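Local structure of ATP12 ATPase (Paracoccus denitrificans, 2R31) at residues G24-V27 against R32-R35; L71-N76 against M227-R232; E80-Q85 against F164-L169; A159-F164 against A184-R189. The protein probably acts as a chaperone in the assembly of the F1-ATPase, binding its alpha subunit as other members of the ATP12 family do. One frame throughout, in Å; residues are numbered along the deposited sequence.

Interaction 1: residues G24-V27 against R32-R35; sequences GWAV and RPLR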
loop_
_atom_site.group_PDB
_atom_site.type_symbol
_atom_site.label_atom_id
_atom_site.label_comp_id
_atom_site.label_asym_id
_atom_site.label_seq_id
_atom_site.Cartn_x
_atom_site.Cartn_y
_atom_site.Cartn_z
ATOM N N GLY A 24 -0.382 22.460 -5.464
ATOM C CA GLY A 24 -0.957 21.675 -4.382
ATOM C C GLY A 24 -0.731 22.347 -3.049
ATOM O O GLY A 24 -0.202 23.454 -2.927
ATOM N N TRP A 25 -1.152 21.667 -1.979
ATOM C CA TRP A 25 -0.977 22.174 -0.629
ATOM C C TRP A 25 0.479 22.024 -0.188
ATOM O O TRP A 25 1.104 20.982 -0.406
ATOM C CB TRP A 25 -1.870 21.445 0.382
ATOM C CG TRP A 25 -3.322 21.752 0.227
ATOM C CD1 TRP A 25 -4.230 21.146 -0.615
ATOM C CD2 TRP A 25 -4.039 22.767 0.925
ATOM N NE1 TRP A 25 -5.458 21.714 -0.457
ATOM C CE2 TRP A 25 -5.361 22.721 0.469
ATOM C CE3 TRP A 25 -3.682 23.719 1.861
ATOM C CZ2 TRP A 25 -6.363 23.588 0.947
ATOM C CZ3 TRP A 25 -4.652 24.570 2.345
ATOM C CH2 TRP A 25 -5.982 24.506 1.884
ATOM N N ALA A 26 0.967 23.059 0.466
ATOM C CA ALA A 26 2.273 23.071 1.120
ATOM C C ALA A 26 2.066 22.976 2.632
ATOM O O ALA A 26 1.058 23.424 3.193
ATOM C CB ALA A 26 3.016 24.346 0.797
ATOM N N VAL A 27 3.082 22.393 3.286
ATOM C CA VAL A 27 3.169 22.363 4.746
ATOM C C VAL A 27 4.277 23.310 5.151
ATOM O O VAL A 27 5.393 23.177 4.628
ATOM C CB VAL A 27 3.452 20.934 5.247
ATOM C CG1 VAL A 27 3.685 20.907 6.775
ATOM C CG2 VAL A 27 2.279 20.019 4.883
ATOM N N ARG A 32 7.769 28.542 6.055
ATOM C CA ARG A 32 8.538 28.060 4.931
ATOM C C ARG A 32 8.074 26.706 4.472
ATOM O O ARG A 32 8.028 25.762 5.297
ATOM C CB ARG A 32 9.988 27.914 5.321
ATOM C CG ARG A 32 10.863 27.476 4.208
ATOM C CD ARG A 32 12.255 27.158 4.765
ATOM N NE ARG A 32 13.197 26.909 3.736
ATOM C CZ ARG A 32 14.520 26.937 3.959
ATOM N NH1 ARG A 32 15.017 27.170 5.176
ATOM N NH2 ARG A 32 15.324 26.701 2.941
ATOM N N PRO A 33 7.732 26.507 3.183
ATOM C CA PRO A 33 7.318 25.183 2.735
ATOM C C PRO A 33 8.353 24.112 2.926
ATOM O O PRO A 33 9.528 24.200 2.542
ATOM C CB PRO A 33 7.067 25.385 1.228
ATOM C CG PRO A 33 6.759 26.793 1.106
ATOM C CD PRO A 33 7.669 27.518 2.096
ATOM N N LEU A 34 7.916 23.005 3.499
ATOM C CA LEU A 34 8.650 21.742 3.607
ATOM C C LEU A 34 9.031 21.267 2.222
ATOM O O LEU A 34 8.251 21.415 1.312
ATOM C CB LEU A 34 7.723 20.711 4.306
ATOM C CG LEU A 34 8.173 19.300 4.518
ATOM C CD1 LEU A 34 9.418 19.251 5.393
ATOM C CD2 LEU A 34 7.081 18.502 5.221
ATOM N N ARG A 35 10.229 20.722 2.089
ATOM C CA ARG A 35 10.684 20.058 0.871
ATOM C C ARG A 35 10.905 18.591 1.148
ATOM O O ARG A 35 10.942 18.144 2.298
ATOM C CB ARG A 35 11.971 20.692 0.323
ATOM C CG ARG A 35 11.734 22.072 -0.229
ATOM C CD ARG A 35 12.856 22.804 -0.841
ATOM N NE ARG A 35 12.537 24.063 -1.500
ATOM C CZ ARG A 35 12.375 24.247 -2.813
ATOM N NH1 ARG A 35 12.475 23.240 -3.688
ATOM N NH2 ARG A 35 12.089 25.474 -3.252
HETATM O O HOH W 1 5.436 21.976 1.530
#

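Interaction 2: residues L71-N76 against M227-R232; sequences LTRSAN and MRDSER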
loop_
_atom_site.group_PDB
_atom_site.type_symbol
_atom_site.label_atom_id
_atom_site.label_comp_id
_atom_site.label_asym_id
_atom_site.label_seq_id
_atom_site.Cartn_x
_atom_site.Cartn_y
_atom_site.Cartn_z
ATOM N N LEU A 71 3.101 9.502 6.941
ATOM C CA LEU A 71 2.473 10.204 5.824
ATOM C C LEU A 71 3.494 11.042 5.073
ATOM O O LEU A 71 3.474 11.123 3.854
ATOM C CB LEU A 71 1.326 11.083 6.317
ATOM C CG LEU A 71 0.174 10.368 6.996
ATOM C CD1 LEU A 71 -0.755 11.383 7.650
ATOM C CD2 LEU A 71 -0.581 9.482 6.016
ATOM N N THR A 72 4.406 11.692 5.826
ATOM C CA THR A 72 5.529 12.372 5.180
ATOM C C THR A 72 6.341 11.405 4.345
ATOM O O THR A 72 6.719 11.722 3.199
ATOM C CB THR A 72 6.418 13.046 6.261
ATOM O OG1 THR A 72 5.679 14.029 6.968
ATOM C CG2 THR A 72 7.625 13.729 5.616
ATOM N N ARG A 73 6.624 10.214 4.881
ATOM C CA ARG A 73 7.379 9.204 4.177
ATOM C C ARG A 73 6.673 8.810 2.869
ATOM O O ARG A 73 7.343 8.681 1.835
ATOM C CB ARG A 73 7.574 7.989 5.090
ATOM C CG ARG A 73 8.326 6.785 4.644
ATOM C CD ARG A 73 8.940 5.983 5.773
ATOM N NE ARG A 73 8.147 4.974 6.492
ATOM C CZ ARG A 73 7.737 5.126 7.728
ATOM N NH1 ARG A 73 8.082 6.361 8.108
ATOM N NH2 ARG A 73 7.030 4.341 8.551
ATOM N N SER A 74 5.368 8.607 2.909
ATOM C CA SER A 74 4.605 8.270 1.706
ATOM C C SER A 74 4.564 9.400 0.710
ATOM O O SER A 74 4.692 9.183 -0.494
ATOM C CB SER A 74 3.180 7.889 2.148
ATOM O OG SER A 74 3.061 6.774 2.925
ATOM N N ALA A 75 4.400 10.636 1.179
ATOM C CA ALA A 75 4.388 11.779 0.272
ATOM C C ALA A 75 5.734 11.983 -0.387
ATOM O O ALA A 75 5.805 12.300 -1.586
ATOM C CB ALA A 75 3.953 13.025 1.020
ATOM N N ASN A 76 6.823 11.808 0.360
ATOM C CA ASN A 76 8.160 11.911 -0.225
ATOM C C ASN A 76 8.298 10.900 -1.348
ATOM O O ASN A 76 8.856 11.176 -2.420
ATOM C CB ASN A 76 9.226 11.671 0.835
ATOM C CG ASN A 76 9.396 12.814 1.806
ATOM O OD1 ASN A 76 9.026 13.948 1.536
ATOM N ND2 ASN A 76 10.037 12.483 2.946
ATOM N N MET A 227 0.561 -1.852 6.027
ATOM C CA MET A 227 -0.630 -1.856 5.166
ATOM C C MET A 227 -1.649 -0.848 5.694
ATOM O O MET A 227 -2.304 -0.150 4.896
ATOM C CB MET A 227 -1.203 -3.260 5.046
ATOM C CG MET A 227 -0.295 -4.214 4.279
ATOM S SD MET A 227 -0.843 -5.929 4.288
ATOM C CE MET A 227 -2.352 -5.853 3.302
ATOM N N ARG A 228 -1.808 -0.714 7.023
ATOM C CA ARG A 228 -2.668 0.320 7.588
ATOM C C ARG A 228 -2.194 1.708 7.186
ATOM O O ARG A 228 -2.991 2.612 6.918
ATOM C CB ARG A 228 -2.763 0.223 9.122
ATOM C CG ARG A 228 -3.543 -0.988 9.669
ATOM C CD ARG A 228 -3.633 -0.873 11.198
ATOM N NE ARG A 228 -3.980 -2.089 11.896
ATOM C CZ ARG A 228 -5.236 -2.483 12.104
ATOM N NH1 ARG A 228 -6.147 -1.647 11.577
ATOM N NH2 ARG A 228 -5.623 -3.594 12.737
ATOM N N ASP A 229 -0.876 1.917 7.161
ATOM C CA ASP A 229 -0.330 3.231 6.755
ATOM C C ASP A 229 -0.652 3.518 5.295
ATOM O O ASP A 229 -1.011 4.641 4.958
ATOM C CB ASP A 229 1.156 3.270 7.027
ATOM C CG ASP A 229 1.562 3.491 8.486
ATOM O OD1 ASP A 229 0.735 4.021 9.271
ATOM O OD2 ASP A 229 2.726 3.133 8.826
ATOM N N SER A 230 -0.537 2.513 4.414
ATOM C CA SER A 230 -0.892 2.742 3.021
ATOM C C SER A 230 -2.359 3.020 2.817
ATOM O O SER A 230 -2.747 3.891 2.031
ATOM C CB SER A 230 -0.440 1.527 2.176
ATOM O OG SER A 230 0.940 1.394 2.086
ATOM N N GLU A 231 -3.217 2.285 3.529
ATOM C CA GLU A 231 -4.651 2.514 3.493
ATOM C C GLU A 231 -5.002 3.912 3.952
ATOM O O GLU A 231 -5.847 4.599 3.351
ATOM C CB GLU A 231 -5.322 1.433 4.354
ATOM C CG GLU A 231 -6.802 1.573 4.543
ATOM C CD GLU A 231 -7.293 0.477 5.505
ATOM O OE1 GLU A 231 -6.762 0.379 6.671
ATOM O OE2 GLU A 231 -8.169 -0.287 5.150
ATOM N N ARG A 232 -4.365 4.369 5.038
ATOM C CA ARG A 232 -4.598 5.747 5.530
ATOM C C ARG A 232 -4.225 6.771 4.467
ATOM O O ARG A 232 -4.926 7.750 4.254
ATOM C CB ARG A 232 -3.780 5.922 6.821
ATOM C CG ARG A 232 -3.888 7.290 7.445
ATOM C CD ARG A 232 -5.301 7.681 7.844
ATOM N NE ARG A 232 -5.256 8.828 8.732
ATOM C CZ ARG A 232 -6.303 9.581 9.006
ATOM N NH1 ARG A 232 -7.490 9.310 8.481
ATOM N NH2 ARG A 232 -6.153 10.620 9.836
HETATM O O HOH W 2 1.228 6.519 5.347
#

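Interaction 3: residues E80-Q85 against F164-L169; sequences EKVAPQ and FGLTAL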
loop_
_atom_site.group_PDB
_atom_site.type_symbol
_atom_site.label_atom_id
_atom_site.label_comp_id
_atom_site.label_asym_id
_atom_site.label_seq_id
_atom_site.Cartn_x
_atom_site.Cartn_y
_atom_site.Cartn_z
ATOM N N GLU A 80 9.064 11.890 -5.184
ATOM C CA GLU A 80 10.399 11.594 -5.664
ATOM C C GLU A 80 10.462 10.344 -6.548
ATOM O O GLU A 80 11.349 10.283 -7.426
ATOM C CB GLU A 80 11.385 11.378 -4.522
ATOM C CG GLU A 80 11.576 12.666 -3.709
ATOM C CD GLU A 80 12.743 12.651 -2.811
ATOM O OE1 GLU A 80 13.320 11.579 -2.501
ATOM O OE2 GLU A 80 13.252 13.705 -2.381
ATOM N N LYS A 81 9.601 9.367 -6.320
ATOM C CA LYS A 81 9.665 8.045 -6.941
ATOM C C LYS A 81 8.477 7.734 -7.819
ATOM O O LYS A 81 8.634 7.399 -8.978
ATOM C CB LYS A 81 9.902 6.978 -5.878
ATOM C CG LYS A 81 11.137 7.161 -5.033
ATOM C CD LYS A 81 11.447 6.431 -3.775
ATOM C CE LYS A 81 10.370 6.163 -2.775
ATOM N NZ LYS A 81 10.536 5.026 -1.854
ATOM N N VAL A 82 7.270 7.809 -7.291
ATOM C CA VAL A 82 6.126 7.277 -8.027
ATOM C C VAL A 82 5.610 8.217 -9.093
ATOM O O VAL A 82 5.486 7.800 -10.253
ATOM C CB VAL A 82 4.988 6.854 -7.077
ATOM C CG1 VAL A 82 3.807 6.374 -7.871
ATOM C CG2 VAL A 82 5.508 5.825 -6.075
ATOM N N ALA A 83 5.372 9.475 -8.788
ATOM C CA ALA A 83 4.898 10.383 -9.813
ATOM C C ALA A 83 5.879 10.492 -10.990
ATOM O O ALA A 83 5.419 10.395 -12.145
ATOM C CB ALA A 83 4.572 11.799 -9.268
ATOM N N PRO A 84 7.185 10.635 -10.827
ATOM C CA PRO A 84 8.072 10.724 -11.984
ATOM C C PRO A 84 8.212 9.419 -12.754
ATOM O O PRO A 84 8.652 9.478 -13.909
ATOM C CB PRO A 84 9.394 11.185 -11.394
ATOM C CG PRO A 84 9.259 11.289 -9.957
ATOM C CD PRO A 84 7.896 10.933 -9.543
ATOM N N GLN A 85 7.924 8.296 -12.129
ATOM C CA GLN A 85 8.000 6.975 -12.739
ATOM C C GLN A 85 6.602 6.360 -12.868
ATOM O O GLN A 85 6.462 5.135 -12.859
ATOM C CB GLN A 85 8.929 6.060 -11.937
ATOM C CG GLN A 85 10.241 6.734 -11.649
ATOM C CD GLN A 85 11.456 6.052 -11.240
ATOM O OE1 GLN A 85 11.899 5.216 -12.038
ATOM N NE2 GLN A 85 12.057 6.421 -10.089
ATOM N N PHE A 164 -0.707 9.969 -6.166
ATOM C CA PHE A 164 -0.673 9.675 -4.751
ATOM C C PHE A 164 -1.492 8.415 -4.454
ATOM O O PHE A 164 -1.110 7.633 -3.562
ATOM C CB PHE A 164 -1.172 10.881 -3.930
ATOM C CG PHE A 164 -0.116 11.945 -3.681
ATOM C CD1 PHE A 164 0.521 12.602 -4.729
ATOM C CD2 PHE A 164 0.271 12.260 -2.404
ATOM C CE1 PHE A 164 1.488 13.545 -4.504
ATOM C CE2 PHE A 164 1.237 13.201 -2.148
ATOM C CZ PHE A 164 1.850 13.835 -3.202
ATOM N N GLY A 165 -2.551 8.166 -5.196
ATOM C CA GLY A 165 -3.304 6.945 -5.044
ATOM C C GLY A 165 -2.502 5.713 -5.454
ATOM O O GLY A 165 -2.565 4.670 -4.788
ATOM N N LEU A 166 -1.734 5.828 -6.539
ATOM C CA LEU A 166 -0.863 4.737 -6.949
ATOM C C LEU A 166 0.191 4.435 -5.888
ATOM O O LEU A 166 0.535 3.286 -5.630
ATOM C CB LEU A 166 -0.196 5.108 -8.300
ATOM C CG LEU A 166 0.590 3.982 -8.963
ATOM C CD1 LEU A 166 -0.305 2.844 -9.405
ATOM C CD2 LEU A 166 1.395 4.503 -10.159
ATOM N N THR A 167 0.707 5.513 -5.266
ATOM C CA THR A 167 1.675 5.370 -4.173
ATOM C C THR A 167 1.060 4.563 -3.036
ATOM O O THR A 167 1.694 3.654 -2.513
ATOM C CB THR A 167 2.140 6.742 -3.693
ATOM O OG1 THR A 167 2.760 7.444 -4.785
ATOM C CG2 THR A 167 3.169 6.600 -2.578
ATOM N N ALA A 168 -0.164 4.900 -2.651
ATOM C CA ALA A 168 -0.862 4.176 -1.590
ATOM C C ALA A 168 -1.078 2.695 -1.975
ATOM O O ALA A 168 -0.906 1.789 -1.169
ATOM C CB ALA A 168 -2.200 4.808 -1.291
ATOM N N LEU A 169 -1.494 2.450 -3.230
ATOM C CA LEU A 169 -1.738 1.081 -3.683
ATOM C C LEU A 169 -0.499 0.222 -3.547
ATOM O O LEU A 169 -0.584 -0.984 -3.274
ATOM C CB LEU A 169 -2.255 1.084 -5.126
ATOM C CG LEU A 169 -2.517 -0.286 -5.712
ATOM C CD1 LEU A 169 -3.650 -1.004 -4.980
ATOM C CD2 LEU A 169 -2.819 -0.218 -7.203
#

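Interaction 4: residues A159-F164 against A184-R189; sequences ASLDPF and AVIRGR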
loop_
_atom_site.group_PDB
_atom_site.type_symbol
_atom_site.label_atom_id
_atom_site.label_comp_id
_atom_site.label_asym_id
_atom_site.label_seq_id
_atom_site.Cartn_x
_atom_site.Cartn_y
_atom_site.Cartn_z
ATOM N N ALA A 159 -3.673 1.972 -13.976
ATOM C CA ALA A 159 -3.221 3.195 -14.686
ATOM C C ALA A 159 -4.207 4.301 -14.569
ATOM O O ALA A 159 -3.835 5.466 -14.839
ATOM C CB ALA A 159 -2.947 2.828 -16.149
ATOM N N SER A 160 -5.433 4.053 -14.150
ATOM C CA SER A 160 -6.439 5.077 -13.972
ATOM C C SER A 160 -6.254 5.868 -12.674
ATOM O O SER A 160 -6.993 6.858 -12.474
ATOM C CB SER A 160 -7.862 4.446 -13.976
ATOM O OG SER A 160 -8.196 3.785 -12.758
ATOM N N LEU A 161 -5.377 5.435 -11.788
ATOM C CA LEU A 161 -5.194 6.096 -10.492
ATOM C C LEU A 161 -4.417 7.388 -10.660
ATOM O O LEU A 161 -3.624 7.554 -11.561
ATOM C CB LEU A 161 -4.432 5.166 -9.566
ATOM C CG LEU A 161 -5.215 3.896 -9.211
ATOM C CD1 LEU A 161 -4.327 2.965 -8.389
ATOM C CD2 LEU A 161 -6.470 4.215 -8.466
ATOM N N ASP A 162 -4.622 8.279 -9.703
ATOM C CA ASP A 162 -3.793 9.441 -9.603
ATOM C C ASP A 162 -2.464 9.052 -8.929
ATOM O O ASP A 162 -2.300 7.963 -8.410
ATOM C CB ASP A 162 -4.490 10.590 -8.897
ATOM C CG ASP A 162 -5.049 10.350 -7.499
ATOM O OD1 ASP A 162 -4.595 9.410 -6.861
ATOM O OD2 ASP A 162 -5.937 11.121 -7.072
ATOM N N PRO A 163 -1.420 9.885 -9.003
ATOM C CA PRO A 163 -0.109 9.475 -8.506
ATOM C C PRO A 163 -0.026 9.191 -7.017
ATOM O O PRO A 163 0.667 8.226 -6.604
ATOM C CB PRO A 163 0.811 10.692 -8.885
ATOM C CG PRO A 163 0.101 11.191 -10.104
ATOM C CD PRO A 163 -1.383 11.148 -9.801
ATOM N N PHE A 164 -0.707 9.969 -6.166
ATOM C CA PHE A 164 -0.673 9.675 -4.751
ATOM C C PHE A 164 -1.492 8.415 -4.454
ATOM O O PHE A 164 -1.110 7.633 -3.562
ATOM C CB PHE A 164 -1.172 10.881 -3.930
ATOM C CG PHE A 164 -0.116 11.945 -3.681
ATOM C CD1 PHE A 164 0.521 12.602 -4.729
ATOM C CD2 PHE A 164 0.271 12.260 -2.404
ATOM C CE1 PHE A 164 1.488 13.545 -4.504
ATOM C CE2 PHE A 164 1.237 13.201 -2.148
ATOM C CZ PHE A 164 1.850 13.835 -3.202
ATOM N N ALA A 184 -8.911 -4.419 -3.800
ATOM C CA ALA A 184 -10.073 -4.560 -2.928
ATOM C C ALA A 184 -10.011 -3.598 -1.772
ATOM O O ALA A 184 -11.069 -3.116 -1.314
ATOM C CB ALA A 184 -10.177 -6.001 -2.455
ATOM N N VAL A 185 -8.824 -3.259 -1.273
ATOM C CA VAL A 185 -8.705 -2.268 -0.206
ATOM C C VAL A 185 -9.049 -0.888 -0.770
ATOM O O VAL A 185 -9.887 -0.158 -0.227
ATOM C CB VAL A 185 -7.328 -2.299 0.458
ATOM C CG1 VAL A 185 -7.197 -1.112 1.427
ATOM C CG2 VAL A 185 -7.104 -3.617 1.163
ATOM N N ILE A 186 -8.388 -0.455 -1.851
ATOM C CA ILE A 186 -8.606 0.919 -2.306
ATOM C C ILE A 186 -10.018 1.116 -2.857
ATOM O O ILE A 186 -10.528 2.243 -2.832
ATOM C CB ILE A 186 -7.519 1.389 -3.298
ATOM C CG1 ILE A 186 -7.509 0.671 -4.612
ATOM C CG2 ILE A 186 -6.143 1.380 -2.617
ATOM C CD1 ILE A 186 -6.838 1.437 -5.750
ATOM N N ARG A 187 -10.658 0.044 -3.346
ATOM C CA ARG A 187 -12.039 0.116 -3.883
ATOM C C ARG A 187 -13.081 -0.162 -2.808
ATOM O O ARG A 187 -14.284 -0.151 -3.148
ATOM C CB ARG A 187 -12.196 -0.761 -5.109
ATOM C CG ARG A 187 -11.295 -0.389 -6.274
ATOM C CD ARG A 187 -11.224 1.073 -6.607
ATOM N NE ARG A 187 -10.565 1.365 -7.863
ATOM C CZ ARG A 187 -10.177 2.580 -8.219
ATOM N NH1 ARG A 187 -9.666 2.755 -9.448
ATOM N NH2 ARG A 187 -10.280 3.615 -7.392
ATOM N N GLY A 188 -12.703 -0.386 -1.572
ATOM C CA GLY A 188 -13.653 -0.478 -0.483
ATOM C C GLY A 188 -14.340 -1.796 -0.280
ATOM O O GLY A 188 -15.263 -1.843 0.525
ATOM N N ARG A 189 -13.853 -2.843 -0.900
ATOM C CA ARG A 189 -14.419 -4.183 -0.723
ATOM C C ARG A 189 -13.971 -4.832 0.588
ATOM O O ARG A 189 -14.760 -5.588 1.190
ATOM C CB ARG A 189 -14.103 -5.032 -1.935
ATOM C CG ARG A 189 -14.497 -6.511 -1.834
ATOM C CD ARG A 189 -15.959 -6.750 -1.606
ATOM N NE ARG A 189 -16.284 -8.158 -1.530
ATOM C CZ ARG A 189 -16.044 -8.945 -0.478
ATOM N NH1 ARG A 189 -15.508 -8.406 0.594
ATOM N NH2 ARG A 189 -16.359 -10.251 -0.531
HETATM O O HOH W 3 -9.321 5.472 -10.569
#

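Interaction 1: residues G24-V27 against R32-R35
The carbonyl oxygen of Val27 is met by two consecutive residues, Pro33 at the end of strand 32-33 and Leu34 just after it. Leu34 N donates to Val27 O at 2.8 Å, with an N-H...O angle of 177° and the donor almost on the extension of the carbonyl bond. Next to it the alpha hydrogen of Pro33 also points at this oxygen, in a C-H...O contact with Pro33 CA 3.4 Å from Val27 O. Proline has no N-H to give, and the bond to the chain is made by the residue that follows it. On the other side of this peptide pairing a water takes the place of a direct bond: it accepts from Val27 N at 3.0 Å and donates to Leu34 O at 2.9 Å, bridging the two strands where they have begun to part. The side chains fill in around this backbone pattern. Leu34 CB sits 3.4 Å from Val27 O, and with CG placed opposite the backbone N (chi1 178°) CD2 comes 4.4 Å from Val27 CB; both side chains then continue onto helix 47-58, Val27 at Ile53 and Leu34 at Trp57. One residue back on each segment, Ala26 CB lies 4.2 Å from Pro33 CB. The arrangement is that of a tight beta hairpin, strands 24-29 and 32-33, which closes one edge of the three-stranded antiparallel sheet begun by strand 16-21.

Interaction 2: residues L71-N76 against M227-R232
Between 71-76 and 227-232, the carbon contact is that of Leu71 CD2 with Arg232 CG, 4.2 Å. The motif is helix-helix packing across a long stretch of sequence: helix 70-82 lies against the C-terminal helix 214-236, with the nearest backbones, at Leu71 and Asp229, 7.6 Å apart between their CA atoms. Arg232 offers the aliphatic part of its chain to the leucine, because its CG stands anti to the backbone N (chi1 179°) and the chain then turns at the next bond. A little further along, the gap is spanned by water: the molecule donates to Asp229 O at 2.9 Å and is bonded to Ser74 OG at 3.0 Å, tying a serine hydroxyl to a main-chain carbonyl of the other helix. Asp229 and Arg73 bring opposite charges near each other without pairing. Arg73 has two conformers, so its approach to Asp229 is doubtful in detail; its NH1 is hydrogen-bonded to Pro66 O.

In the next shell, Ser74 OG is also bonded to Pro70 O, one turn back in its own helix, which places the hydroxyl for the water. Leu71 is further enclosed by Ala52 and Ile53 of helix 47-58 and by Phe233 and Leu236 of the C-terminal helix. Glu56 secures the start of helix 70-82 with both of its carboxylate oxygens: OE2 takes the N-H of Leu71, while OE1 is hydrogen-bonded to Thr72 OG1, a hydroxyl that also meets Trp57 NE1.

Interaction 3: residues E80-Q85 against F164-L169
Leu166 is the first residue of helix 163-174 to touch Val82, through its CD2, which lies 3.8 Å from Val82 CG1. With Leu166 CG opposite its backbone N (chi1 -171°), CD2 is brought to the valine; the same side chain also meets Phe86, Val89, Ala90 and Leu93 of helix 86-95, so the valine covers one flank of a leucine held largely by another helix. Thr167 follows, its CA 6.2 Å from that of Val82. The pair belongs to a close helix-helix packing, in which the C-terminal part of helix 70-82, with a pi-type turn at 80-82, rests on the first turns of helix 163-174. Thr167 presents OG1 rather than its methyl group: the oxygen is 3.3 Å from Val82 CB and 3.4 Å from both Val82 CG1 and Val82 CG2, meeting the valine at its branch point. The hydroxyl lies beside the backbone N of Thr167 (chi1 -60°), where it is hydrogen-bonded to Pro163 O in the preceding turn, so the hydroxyl has a partner within its own helix. Beyond it, Ala168 faces the C-terminal helix 214-236, touching Phe233 and Trp234.

Interaction 4: residues A159-F164 against A184-R189
Leu161 and Ile186 are the closest pair along the backbones, yet their CA atoms are 10.3 Å apart, one in the turn that leads into helix 163-174 and the other at the end of helix 179-186, which closes in a Schellman motif at Gly188. Side chains bridge the distance. Leu161 and Ile186 reach toward each other tip to tip, with Leu161 CD2 3.9 Å from Ile186 CD1 and Leu161 CD1 4.0 Å from it. Arg187 slides past the leucine in the opposite direction, its NH1 3.6 Å from Leu161 CD2, while Ile186 CD1 lies over one face of the guanidinium, offset toward its rim. A bend at chi2 (-46°) turns the arginine chain so that its guanidinium comes beside Ile186 and Leu161. At the edge of the guanidinium, in its plane, a water accepts from Arg187 NH1 at 3.0 Å and donates to Ser160 OG, also at 3.0 Å. Both ends of this bridge return to one residue: NH1 forms a salt bridge with Glu157, and Ser160 OG is hydrogen-bonded to Glu157 O. Trp234 of the C-terminal helix 214-236 packs on Leu161, Ile186 and Arg187, and Leu172 of helix 163-174 adjoins Ile186.

Interactions 1 and 3 are buried, although interaction 1 lies far from the chain's centre, in the small sheet. It is the one contact in which a backbone hydrogen bond joins the segments. Interactions 2, 3 and 4 form a continuous run through the helical part. Helix 70-82 serves interactions 2 and 3; helix 163-174 serves 3 and 4, which share Phe164. Interaction 3 relies on close van der Waals packing, whereas 2 and 4 are partly buried and add a water bridge to their apolar contacts, as the hairpin of interaction 1 does to its backbone bond. Direct packing links neighbours: Ser230 CB meets Ala168 O at 3.4 Å, and Leu169 CD2 meets Leu161 CD1 at 3.7 Å.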